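Local coordinates for protein exopolygalacturonase (Yersinia enterocolitica, PDB 2UVF) that probably hydrolyses pectic polygalacturonate from the chain end, as a family 28 glycoside hydrolase with exo-activity, and binds digalacturonic acid in its pocket, at residues G219-P227 with I306-K314; Q560-A568 with F582-P590. All coordinates share one frame; numbering follows the deposited sequence. Where two conformers were deposited one is given.

Contact 1 (G219-P227 with I306-K314)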
ATOM      1  N   GLY A 219       8.324   1.154  19.689  1.00 35.03           N
ATOM      2  CA  GLY A 219       8.928  -0.159  19.766  1.00 36.26           C
ATOM      3  C   GLY A 219      10.023  -0.207  20.807  1.00 36.79           C
ATOM      4  O   GLY A 219      10.748   0.775  21.001  1.00 36.97           O
ATOM      5  N   SER A 220      10.117  -1.338  21.507  1.00 37.74           N
ATOM      6  CA  SER A 220      11.263  -1.619  22.368  1.00 38.40           C
ATOM      7  C   SER A 220      12.445  -1.877  21.448  1.00 38.52           C
ATOM      8  O   SER A 220      12.273  -2.312  20.313  1.00 39.07           O
ATOM      9  CB  SER A 220      10.986  -2.835  23.252  1.00 38.76           C
ATOM     10  OG  SER A 220      12.184  -3.362  23.798  1.00 40.11           O
ATOM     11  N   GLU A 221      13.644  -1.566  21.908  1.00 38.63           N
ATOM     12  CA  GLU A 221      14.836  -1.874  21.129  1.00 38.86           C
ATOM     13  C   GLU A 221      15.460  -3.225  21.561  1.00 38.12           C
ATOM     14  O   GLU A 221      16.483  -3.648  21.015  1.00 38.05           O
ATOM     15  CB  GLU A 221      15.834  -0.702  21.174  1.00 38.74           C
ATOM     16  CG  GLU A 221      16.639  -0.530  22.482  1.00 43.16           C
ATOM     17  CD  GLU A 221      15.831   0.060  23.653  1.00 46.72           C
ATOM     18  OE1 GLU A 221      14.628  -0.259  23.815  1.00 48.06           O
ATOM     19  OE2 GLU A 221      16.421   0.844  24.433  1.00 48.94           O
ATOM     20  N   ASN A 222      14.819  -3.885  22.530  1.00 37.95           N
ATOM     21  CA  ASN A 222      15.259  -5.176  23.080  1.00 38.06           C
ATOM     22  C   ASN A 222      14.736  -6.318  22.221  1.00 37.86           C
ATOM     23  O   ASN A 222      13.532  -6.552  22.191  1.00 37.36           O
ATOM     24  CB  ASN A 222      14.743  -5.340  24.522  1.00 38.44           C
ATOM     25  CG  ASN A 222      15.322  -6.564  25.242  1.00 37.70           C
ATOM     26  OD1 ASN A 222      16.111  -7.322  24.698  1.00 39.06           O
ATOM     27  ND2 ASN A 222      14.928  -6.735  26.484  1.00 39.63           N
ATOM     28  N   PRO A 223      15.643  -7.041  21.531  1.00 38.19           N
ATOM     29  CA  PRO A 223      15.224  -8.196  20.735  1.00 38.58           C
ATOM     30  C   PRO A 223      14.404  -9.247  21.508  1.00 39.55           C
ATOM     31  O   PRO A 223      13.780 -10.105  20.879  1.00 40.16           O
ATOM     32  CB  PRO A 223      16.547  -8.807  20.258  1.00 38.11           C
ATOM     33  CG  PRO A 223      17.543  -7.741  20.364  1.00 37.84           C
ATOM     34  CD  PRO A 223      17.101  -6.818  21.467  1.00 37.71           C
ATOM     35  N   ASP A 224      14.387  -9.156  22.845  1.00 40.40           N
ATOM     36  CA  ASP A 224      13.718 -10.132  23.734  1.00 40.40           C
ATOM     37  C   ASP A 224      12.231  -9.919  23.861  1.00 40.22           C
ATOM     38  O   ASP A 224      11.492 -10.841  24.239  1.00 39.61           O
ATOM     39  CB  ASP A 224      14.301 -10.063  25.142  1.00 40.81           C
ATOM     40  CG  ASP A 224      15.644 -10.745  25.258  1.00 41.16           C
ATOM     41  OD1 ASP A 224      16.067 -11.452  24.315  1.00 42.37           O
ATOM     42  OD2 ASP A 224      16.276 -10.569  26.320  1.00 44.52           O
ATOM     43  N   ASP A 225      11.801  -8.697  23.555  1.00 40.57           N
ATOM     44  CA  ASP A 225      10.398  -8.310  23.644  1.00 40.72           C
ATOM     45  C   ASP A 225       9.622  -8.640  22.374  1.00 40.22           C
ATOM     46  O   ASP A 225       8.446  -8.313  22.259  1.00 40.67           O
ATOM     47  CB  ASP A 225      10.297  -6.830  23.968  1.00 41.54           C
ATOM     48  CG  ASP A 225      10.385  -6.558  25.452  1.00 44.65           C
ATOM     49  OD1 ASP A 225       9.466  -7.022  26.188  1.00 47.99           O
ATOM     50  OD2 ASP A 225      11.361  -5.880  25.875  1.00 48.00           O
ATOM     51  N   TYR A 226      10.296  -9.301  21.436  1.00 39.79           N
ATOM     52  CA  TYR A 226       9.708  -9.761  20.178  1.00 39.40           C
ATOM     53  C   TYR A 226      10.044 -11.251  20.045  1.00 39.49           C
ATOM     54  O   TYR A 226      11.087 -11.606  19.478  1.00 39.09           O
ATOM     55  CB  TYR A 226      10.255  -8.962  18.968  1.00 38.91           C
ATOM     56  CG  TYR A 226      10.183  -7.442  19.102  1.00 38.67           C
ATOM     57  CD1 TYR A 226       9.081  -6.728  18.618  1.00 38.91           C
ATOM     58  CD2 TYR A 226      11.223  -6.718  19.704  1.00 39.25           C
ATOM     59  CE1 TYR A 226       9.010  -5.332  18.738  1.00 38.72           C
ATOM     60  CE2 TYR A 226      11.163  -5.326  19.831  1.00 38.18           C
ATOM     61  CZ  TYR A 226      10.053  -4.641  19.336  1.00 39.36           C
ATOM     62  OH  TYR A 226       9.981  -3.267  19.445  1.00 38.54           O
ATOM     63  N   PRO A 227       9.165 -12.130  20.576  1.00 39.70           N
ATOM     64  CA  PRO A 227       9.477 -13.550  20.561  1.00 39.98           C
ATOM     65  C   PRO A 227       9.095 -14.135  19.205  1.00 39.98           C
ATOM     66  O   PRO A 227       8.589 -13.399  18.356  1.00 40.60           O
ATOM     67  CB  PRO A 227       8.624 -14.115  21.703  1.00 40.06           C
ATOM     68  CG  PRO A 227       7.483 -13.137  21.898  1.00 40.57           C
ATOM     69  CD  PRO A 227       7.833 -11.858  21.155  1.00 40.07           C
ATOM     70  N   ILE A 306      18.723   0.645  15.546  1.00 31.29           N
ATOM     71  CA  ILE A 306      18.443   0.696  16.967  1.00 31.22           C
ATOM     72  C   ILE A 306      17.868  -0.691  17.288  1.00 32.01           C
ATOM     73  O   ILE A 306      18.630  -1.591  17.630  1.00 32.54           O
ATOM     74  CB  ILE A 306      17.485   1.846  17.356  1.00 31.25           C
ATOM     75  CG1 ILE A 306      18.030   3.206  16.886  1.00 30.24           C
ATOM     76  CG2 ILE A 306      17.232   1.845  18.851  1.00 28.90           C
ATOM     77  CD1 ILE A 306      17.133   4.413  17.317  1.00 31.14           C
ATOM     78  N   LEU A 307      16.556  -0.886  17.145  1.00 32.36           N
ATOM     79  CA  LEU A 307      15.993  -2.236  17.181  1.00 32.31           C
ATOM     80  C   LEU A 307      16.613  -3.168  16.138  1.00 33.10           C
ATOM     81  O   LEU A 307      16.875  -4.325  16.429  1.00 33.54           O
ATOM     82  CB  LEU A 307      14.480  -2.222  17.044  1.00 31.97           C
ATOM     83  CG  LEU A 307      13.858  -3.613  17.065  1.00 31.01           C
ATOM     84  CD1 LEU A 307      14.118  -4.330  18.408  1.00 30.08           C
ATOM     85  CD2 LEU A 307      12.394  -3.543  16.746  1.00 29.41           C
ATOM     86  N   ALA A 308      16.873  -2.654  14.939  1.00 34.00           N
ATOM     87  CA  ALA A 308      17.440  -3.446  13.851  1.00 34.25           C
ATOM     88  C   ALA A 308      18.901  -3.846  14.085  1.00 35.03           C
ATOM     89  O   ALA A 308      19.314  -4.932  13.665  1.00 34.98           O
ATOM     90  CB  ALA A 308      17.310  -2.698  12.540  1.00 34.04           C
ATOM     91  N   LYS A 309      19.678  -2.950  14.717  1.00 35.52           N
ATOM     92  CA  LYS A 309      21.053  -3.235  15.166  1.00 36.04           C
ATOM     93  C   LYS A 309      21.060  -4.441  16.112  1.00 35.64           C
ATOM     94  O   LYS A 309      21.762  -5.421  15.850  1.00 36.40           O
ATOM     95  CB  LYS A 309      21.653  -2.025  15.875  1.00 36.48           C
ATOM     96  CG  LYS A 309      23.042  -2.235  16.452  1.00 38.83           C
ATOM     97  CD  LYS A 309      23.481  -0.994  17.206  1.00 43.15           C
ATOM     98  CE  LYS A 309      24.925  -1.072  17.677  1.00 44.95           C
ATOM     99  NZ  LYS A 309      25.475   0.316  17.954  1.00 48.08           N
ATOM    100  N   ASN A 310      20.241  -4.360  17.167  1.00 34.58           N
ATOM    101  CA  ASN A 310      20.176  -5.326  18.250  1.00 33.78           C
ATOM    102  C   ASN A 310      19.684  -6.709  17.849  1.00 33.73           C
ATOM    103  O   ASN A 310      20.200  -7.719  18.325  1.00 33.06           O
ATOM    104  CB  ASN A 310      19.326  -4.763  19.396  1.00 33.91           C
ATOM    105  CG  ASN A 310      19.955  -3.522  20.050  1.00 34.45           C
ATOM    106  OD1 ASN A 310      21.103  -3.179  19.781  1.00 34.90           O
ATOM    107  ND2 ASN A 310      19.204  -2.865  20.920  1.00 33.11           N
ATOM    108  N   GLN A 311      18.684  -6.749  16.969  1.00 33.42           N
ATOM    109  CA  GLN A 311      18.161  -8.008  16.441  1.00 33.10           C
ATOM    110  C   GLN A 311      19.145  -8.717  15.501  1.00 33.33           C
ATOM    111  O   GLN A 311      19.270  -9.951  15.551  1.00 33.10           O
ATOM    112  CB  GLN A 311      16.792  -7.787  15.781  1.00 33.23           C
ATOM    113  CG  GLN A 311      15.661  -7.504  16.768  1.00 31.78           C
ATOM    114  CD  GLN A 311      14.305  -7.246  16.097  1.00 33.01           C
ATOM    115  OE1 GLN A 311      14.209  -6.505  15.113  1.00 34.87           O
ATOM    116  NE2 GLN A 311      13.251  -7.830  16.651  1.00 30.24           N
ATOM    117  N   VAL A 312      19.868  -7.958  14.666  1.00 33.90           N
ATOM    118  CA  VAL A 312      20.897  -8.562  13.793  1.00 34.50           C
ATOM    119  C   VAL A 312      22.098  -9.086  14.613  1.00 35.87           C
ATOM    120  O   VAL A 312      22.554 -10.207  14.401  1.00 35.97           O
ATOM    121  CB  VAL A 312      21.328  -7.630  12.605  1.00 34.52           C
ATOM    122  CG1 VAL A 312      22.426  -8.248  11.763  1.00 32.45           C
ATOM    123  CG2 VAL A 312      20.122  -7.278  11.731  1.00 33.23           C
ATOM    124  N   GLU A 313      22.578  -8.293  15.567  1.00 37.20           N
ATOM    125  CA  GLU A 313      23.631  -8.745  16.481  1.00 38.69           C
ATOM    126  C   GLU A 313      23.243 -10.014  17.286  1.00 38.58           C
ATOM    127  O   GLU A 313      24.041 -10.926  17.427  1.00 37.97           O
ATOM    128  CB  GLU A 313      24.077  -7.590  17.389  1.00 38.41           C
ATOM    129  CG  GLU A 313      24.677  -6.413  16.569  1.00 40.38           C
ATOM    130  CD  GLU A 313      25.226  -5.270  17.418  1.00 40.50           C
ATOM    131  OE1 GLU A 313      24.932  -5.233  18.640  1.00 43.45           O
ATOM    132  OE2 GLU A 313      25.947  -4.409  16.850  1.00 41.55           O
ATOM    133  N   LYS A 314      22.005 -10.074  17.772  1.00 39.45           N
ATOM    134  CA  LYS A 314      21.515 -11.248  18.486  1.00 40.25           C
ATOM    135  C   LYS A 314      21.427 -12.495  17.590  1.00 40.36           C
ATOM    136  O   LYS A 314      21.843 -13.581  17.991  1.00 40.23           O
ATOM    137  CB  LYS A 314      20.176 -10.954  19.166  1.00 40.12           C
ATOM    138  CG  LYS A 314      19.491 -12.197  19.710  1.00 41.60           C
ATOM    139  CD  LYS A 314      18.559 -11.901  20.868  1.00 44.90           C
ATOM    140  CE  LYS A 314      18.346 -13.164  21.704  1.00 48.18           C
ATOM    141  NZ  LYS A 314      19.596 -13.547  22.472  1.00 47.16           N
TER
HETATM  142  O   HOH W   1      14.365 -10.687  17.667  0.50 15.43           O
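Asn310 reaches from the first turn of helix 307-317 to the carbonyl oxygen of Glu221. Its amide ND2 donates to Glu221 O at 2.8 Å, nearly straight at 165°, with the acceptor close to the amide plane and the donor above the carbonyl plane. The two side chains run alongside each other, and the Glu221 carboxylate forms a salt bridge with Lys197. Nearby the ring of Pro223 lies against the helix backbone, its CG 3.3 Å from Asn310 O. Pro223 CB is 3.7 Å from Lys314 CD and also meets Gln311. Lys314 continues across Asp224, but its NZ remains 4.5 Å from Asp224 OD1, beyond a salt bridge. Deeper in, Leu307 puts CD1 3.4 Å from Tyr226 CE2, its CG turned anti to the backbone N (chi1 179°), and CD2 rests near the phenol oxygen. Gln311 crosses the Tyr226 side chain at about a right angle, NE2 3.8 Å from Tyr226 CD2 with the ring and amide planes 59° apart; its OE1 accepts from Ser331 N. The loop is shaped partly by its own bonds: Tyr226 OH donates to a lone pair of Ser220 O at 2.6 Å, which anchors the phenol oxygen. Ser220 OG and Asn222 OD1 each accept from the backbone N two residues on, an ST turn followed by an Asx turn. Backbone bonds also join Ser220 to Ser198 and Asp225 to Ala200. A helix of the excursion between strands 289-293 and 334-339 thus packs on a loop leaving strand 215-219 of the right-handed parallel beta-helix characteristic of family 28 glycoside hydrolases.

Contact 2 (Q560-A568 with F582-P590). With SO4 (sulfate ion), chain F.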
ATOM      1  N   GLN A 560       0.447  10.894 -21.585  1.00 30.88           N
ATOM      2  CA  GLN A 560       1.330  12.001 -21.980  1.00 30.29           C
ATOM      3  C   GLN A 560       2.554  12.059 -21.076  1.00 30.00           C
ATOM      4  O   GLN A 560       2.434  12.128 -19.854  1.00 29.63           O
ATOM      5  CB  GLN A 560       0.598  13.356 -21.941  1.00 30.05           C
ATOM      6  CG  GLN A 560      -0.509  13.550 -22.970  1.00 29.09           C
ATOM      7  CD  GLN A 560      -1.853  12.985 -22.555  1.00 29.39           C
ATOM      8  OE1 GLN A 560      -2.346  13.248 -21.457  1.00 29.40           O
ATOM      9  NE2 GLN A 560      -2.476  12.216 -23.454  1.00 28.45           N
ATOM     10  N   LEU A 561       3.726  12.062 -21.693  1.00 29.42           N
ATOM     11  CA  LEU A 561       4.979  11.990 -20.986  1.00 29.41           C
ATOM     12  C   LEU A 561       5.862  13.182 -21.349  1.00 29.70           C
ATOM     13  O   LEU A 561       6.328  13.298 -22.497  1.00 30.10           O
ATOM     14  CB  LEU A 561       5.700  10.669 -21.315  1.00 28.86           C
ATOM     15  CG  LEU A 561       5.002   9.362 -20.958  1.00 28.58           C
ATOM     16  CD1 LEU A 561       5.818   8.166 -21.326  1.00 29.46           C
ATOM     17  CD2 LEU A 561       4.763   9.347 -19.510  1.00 30.68           C
ATOM     18  N   ASN A 562       6.087  14.075 -20.387  1.00 29.23           N
ATOM     19  CA  ASN A 562       6.970  15.190 -20.635  1.00 28.47           C
ATOM     20  C   ASN A 562       8.297  15.035 -19.908  1.00 28.77           C
ATOM     21  O   ASN A 562       8.325  14.695 -18.714  1.00 28.04           O
ATOM     22  CB  ASN A 562       6.293  16.500 -20.234  1.00 28.93           C
ATOM     23  CG  ASN A 562       7.080  17.700 -20.671  1.00 27.51           C
ATOM     24  OD1 ASN A 562       7.184  17.993 -21.857  1.00 25.80           O
ATOM     25  ND2 ASN A 562       7.657  18.394 -19.720  1.00 27.33           N
ATOM     26  N   ASN A 563       9.384  15.283 -20.641  0.50 28.25           N
ATOM     27  CA  ASN A 563      10.733  15.260 -20.097  0.50 27.69           C
ATOM     28  C   ASN A 563      11.066  13.909 -19.448  0.50 28.02           C
ATOM     29  O   ASN A 563      11.384  13.819 -18.257  0.50 27.62           O
ATOM     30  CB  ASN A 563      10.964  16.438 -19.138  0.50 27.55           C
ATOM     31  CG  ASN A 563      12.363  16.448 -18.544  0.50 25.34           C
ATOM     32  OD1 ASN A 563      12.538  16.765 -17.374  0.50 26.22           O
ATOM     33  ND2 ASN A 563      13.358  16.088 -19.343  0.50 22.22           N
ATOM     34  N   VAL A 564      10.953  12.867 -20.263  1.00 28.33           N
ATOM     35  CA  VAL A 564      11.318  11.511 -19.894  1.00 28.76           C
ATOM     36  C   VAL A 564      12.292  10.941 -20.960  1.00 29.54           C
ATOM     37  O   VAL A 564      12.376  11.447 -22.098  1.00 29.42           O
ATOM     38  CB  VAL A 564      10.067  10.580 -19.725  1.00 28.74           C
ATOM     39  CG1 VAL A 564       9.039  11.176 -18.769  1.00 27.40           C
ATOM     40  CG2 VAL A 564       9.417  10.230 -21.088  1.00 28.42           C
ATOM     41  N   THR A 565      13.011   9.895 -20.585  1.00 29.85           N
ATOM     42  CA  THR A 565      13.874   9.165 -21.515  1.00 30.56           C
ATOM     43  C   THR A 565      13.023   8.294 -22.451  1.00 31.79           C
ATOM     44  O   THR A 565      11.831   7.995 -22.146  1.00 31.29           O
ATOM     45  CB  THR A 565      14.860   8.253 -20.776  1.00 29.99           C
ATOM     46  OG1 THR A 565      14.128   7.241 -20.090  1.00 31.29           O
ATOM     47  CG2 THR A 565      15.671   9.021 -19.800  1.00 28.65           C
ATOM     48  N   PRO A 566      13.608   7.899 -23.606  1.00 32.07           N
ATOM     49  CA  PRO A 566      12.941   6.956 -24.512  1.00 32.53           C
ATOM     50  C   PRO A 566      12.614   5.595 -23.871  1.00 33.30           C
ATOM     51  O   PRO A 566      13.230   5.217 -22.877  1.00 32.74           O
ATOM     52  CB  PRO A 566      13.971   6.790 -25.644  1.00 32.94           C
ATOM     53  CG  PRO A 566      14.772   8.063 -25.620  1.00 32.52           C
ATOM     54  CD  PRO A 566      14.893   8.374 -24.156  1.00 32.06           C
ATOM     55  N   THR A 567      11.659   4.870 -24.463  1.00 34.36           N
ATOM     56  CA  THR A 567      11.223   3.559 -24.000  1.00 35.18           C
ATOM     57  C   THR A 567      12.221   2.456 -24.373  1.00 36.69           C
ATOM     58  O   THR A 567      13.038   2.643 -25.269  1.00 36.77           O
ATOM     59  CB  THR A 567       9.868   3.159 -24.638  1.00 35.16           C
ATOM     60  OG1 THR A 567      10.028   3.022 -26.061  1.00 35.32           O
ATOM     61  CG2 THR A 567       8.753   4.185 -24.314  1.00 34.33           C
ATOM     62  N   ALA A 568      12.127   1.313 -23.688  1.00 37.52           N
ATOM     63  CA  ALA A 568      12.843   0.077 -24.038  1.00 38.77           C
ATOM     64  C   ALA A 568      11.901  -1.079 -23.787  1.00 39.86           C
ATOM     65  O   ALA A 568      11.600  -1.427 -22.645  1.00 39.33           O
ATOM     66  CB  ALA A 568      14.148  -0.089 -23.232  1.00 38.77           C
ATOM     67  N   PHE A 582       4.870  11.956 -26.353  1.00 35.36           N
ATOM     68  CA  PHE A 582       6.127  12.385 -25.736  1.00 34.89           C
ATOM     69  C   PHE A 582       6.448  13.803 -26.188  1.00 34.83           C
ATOM     70  O   PHE A 582       6.579  14.060 -27.387  1.00 34.74           O
ATOM     71  CB  PHE A 582       7.304  11.477 -26.138  1.00 34.69           C
ATOM     72  CG  PHE A 582       7.117  10.008 -25.803  1.00 34.95           C
ATOM     73  CD1 PHE A 582       6.330   9.184 -26.609  1.00 33.31           C
ATOM     74  CD2 PHE A 582       7.790   9.440 -24.714  1.00 33.60           C
ATOM     75  CE1 PHE A 582       6.167   7.816 -26.294  1.00 34.18           C
ATOM     76  CE2 PHE A 582       7.661   8.085 -24.400  1.00 32.59           C
ATOM     77  CZ  PHE A 582       6.848   7.269 -25.183  1.00 35.03           C
ATOM     78  N   THR A 583       6.530  14.723 -25.235  1.00 34.82           N
ATOM     79  CA  THR A 583       7.055  16.076 -25.468  1.00 34.69           C
ATOM     80  C   THR A 583       8.325  16.199 -24.643  1.00 34.61           C
ATOM     81  O   THR A 583       8.479  15.471 -23.684  1.00 35.34           O
ATOM     82  CB  THR A 583       6.023  17.163 -25.068  1.00 34.95           C
ATOM     83  OG1 THR A 583       5.451  16.839 -23.789  1.00 33.82           O
ATOM     84  CG2 THR A 583       4.889  17.237 -26.123  1.00 34.24           C
ATOM     85  N   GLU A 584       9.239  17.093 -25.019  1.00 34.80           N
ATOM     86  CA  GLU A 584      10.556  17.230 -24.355  1.00 34.93           C
ATOM     87  C   GLU A 584      11.271  15.904 -24.027  1.00 35.60           C
ATOM     88  O   GLU A 584      11.911  15.771 -22.982  1.00 35.45           O
ATOM     89  CB  GLU A 584      10.483  18.103 -23.089  1.00 34.14           C
ATOM     90  CG  GLU A 584       9.807  19.442 -23.271  1.00 33.38           C
ATOM     91  CD  GLU A 584      10.654  20.435 -24.023  1.00 30.05           C
ATOM     92  OE1 GLU A 584      11.852  20.182 -24.230  1.00 30.03           O
ATOM     93  OE2 GLU A 584      10.127  21.494 -24.378  1.00 28.86           O
ATOM     94  N   LEU A 585      11.178  14.941 -24.935  1.00 36.26           N
ATOM     95  CA  LEU A 585      11.844  13.651 -24.784  1.00 36.43           C
ATOM     96  C   LEU A 585      13.344  13.837 -24.554  1.00 37.46           C
ATOM     97  O   LEU A 585      13.961  14.680 -25.196  1.00 37.39           O
ATOM     98  CB  LEU A 585      11.589  12.800 -26.033  1.00 36.70           C
ATOM     99  CG  LEU A 585      12.271  11.451 -26.196  1.00 35.40           C
ATOM    100  CD1 LEU A 585      11.610  10.388 -25.340  1.00 31.03           C
ATOM    101  CD2 LEU A 585      12.217  11.085 -27.642  1.00 36.40           C
ATOM    102  N   ARG A 586      13.918  13.075 -23.624  1.00 38.38           N
ATOM    103  CA  ARG A 586      15.366  13.103 -23.371  1.00 39.81           C
ATOM    104  C   ARG A 586      16.076  12.049 -24.217  1.00 40.30           C
ATOM    105  O   ARG A 586      16.611  11.071 -23.704  1.00 40.24           O
ATOM    106  CB  ARG A 586      15.681  12.893 -21.886  1.00 39.69           C
ATOM    107  CG  ARG A 586      15.577  14.133 -21.053  1.00 41.42           C
ATOM    108  CD  ARG A 586      16.612  14.132 -19.909  1.00 44.22           C
ATOM    109  NE  ARG A 586      16.558  12.919 -19.100  1.00 45.41           N
ATOM    110  CZ  ARG A 586      15.526  12.551 -18.344  1.00 46.43           C
ATOM    111  NH1 ARG A 586      14.423  13.294 -18.271  1.00 46.16           N
ATOM    112  NH2 ARG A 586      15.595  11.423 -17.662  1.00 47.17           N
ATOM    113  N   GLY A 587      16.067  12.275 -25.528  1.00 41.52           N
ATOM    114  CA  GLY A 587      16.493  11.297 -26.531  1.00 41.63           C
ATOM    115  C   GLY A 587      15.911  11.731 -27.861  1.00 42.07           C
ATOM    116  O   GLY A 587      15.110  12.681 -27.907  1.00 41.57           O
ATOM    117  N   ASP A 588      16.292  11.038 -28.940  1.00 42.61           N
ATOM    118  CA  ASP A 588      15.864  11.422 -30.304  1.00 42.92           C
ATOM    119  C   ASP A 588      14.541  10.816 -30.756  1.00 42.94           C
ATOM    120  O   ASP A 588      13.762  11.482 -31.454  1.00 43.11           O
ATOM    121  CB  ASP A 588      16.973  11.133 -31.329  1.00 43.58           C
ATOM    122  CG  ASP A 588      18.311  11.764 -30.933  1.00 44.21           C
ATOM    123  OD1 ASP A 588      18.462  12.991 -31.122  1.00 45.38           O
ATOM    124  OD2 ASP A 588      19.193  11.035 -30.419  1.00 44.02           O
ATOM    125  N   THR A 589      14.293   9.558 -30.383  1.00 42.65           N
ATOM    126  CA  THR A 589      13.029   8.875 -30.729  1.00 42.34           C
ATOM    127  C   THR A 589      12.441   8.147 -29.525  1.00 41.79           C
ATOM    128  O   THR A 589      13.167   7.459 -28.800  1.00 41.36           O
ATOM    129  CB  THR A 589      13.165   7.829 -31.896  1.00 42.69           C
ATOM    130  OG1 THR A 589      14.158   6.843 -31.574  1.00 42.12           O
ATOM    131  CG2 THR A 589      13.510   8.495 -33.189  1.00 42.23           C
ATOM    132  N   PRO A 590      11.117   8.283 -29.319  1.00 41.66           N
ATOM    133  CA  PRO A 590      10.527   7.666 -28.136  1.00 41.74           C
ATOM    134  C   PRO A 590      10.495   6.134 -28.173  1.00 41.70           C
ATOM    135  O   PRO A 590      10.783   5.494 -27.163  1.00 41.16           O
ATOM    136  CB  PRO A 590       9.121   8.255 -28.108  1.00 41.88           C
ATOM    137  CG  PRO A 590       8.810   8.608 -29.505  1.00 41.21           C
ATOM    138  CD  PRO A 590      10.114   9.005 -30.124  1.00 41.51           C
TER
HETATM  139  S   SO4 F1609      17.696   7.405 -28.372  1.00 54.32           S
HETATM  140  O1  SO4 F1609      16.405   7.583 -29.031  1.00 53.27           O
HETATM  141  O2  SO4 F1609      18.118   8.631 -27.698  1.00 53.82           O
HETATM  142  O3  SO4 F1609      17.607   6.345 -27.367  1.00 55.60           O
HETATM  143  O4  SO4 F1609      18.691   7.025 -29.382  1.00 55.91           O
HETATM  144  O   HOH W   2       3.616  15.074 -23.427  1.00 29.74           O
HETATM  145  O   HOH W   3       8.886  12.925 -23.107  1.00 37.65           O
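Phe582 packs between Leu561 and Pro590. Leu561, pointing the same way from the adjacent strand, brings CD1 to 3.6 Å from Phe582 CE2, while Pro590 CB stands over the centre of one ring face. Thr567 CG2 approaches Phe582 CZ at 3.7 Å, Val564 CG2 lies at the ring edge, and Trp591 meets the ring edge-to-face. Farther along, Leu585 CD1 touches the ring of Pro566. Outside this apolar group the backbones pair in parallel: Thr583 N donates to Leu561 O, and Asn563 N to Thr583 O. Beyond the strand ends, Arg586 N gives Val564 O a short bond of 2.7 Å, almost linear at 178°. Pro590 O is gripped twice by Thr567, through N and through OG1 at 2.8 Å; OG1 is placed between the backbone N and the carbonyl carbon (chi1 64°), where it shares this acceptor with its own amide. On the sheet face carrying Asn562 and Thr583, Thr583 OG1 donates at 2.8 Å to an in-plane lone pair of Asn562 OD1. One face of the Arg586 guanidinium is turned to the Val564-Thr565 peptide, which lies toward its rim, and NH1 bonds to Ser532 O. A sulfate, probably from the crystallisation liquor, accepts from the amides of Asp588 and Thr589. Strands 551-562 and 576-583 are parallel neighbours from successive coils near the C-terminal end of the beta-helix, with strand 518-532 pairing on the other side of 551-562.

Overall arrangement
From the N terminus the chain passes through the fibronectin type III region and enters the parallel beta-helix. Contact 1 joins the loop after strand 215-219 to helix 307-317, closing a loop of 78 intervening residues that includes several beta-helix strands. The chain then winds on through most of the residues lining the digalacturonic acid pocket; Leu232 and Arg240 come earlier, between the two segments of contact 1. In contact 2, segments 560-568 and 582-590 are separated by only 13 residues. The two contacts follow in series, neither nesting nor crossing. The centres of contacts 1 and 2 lie about 47 Å apart, so they join separate regions: one a side loop to a helix, the other two coils near the C terminus.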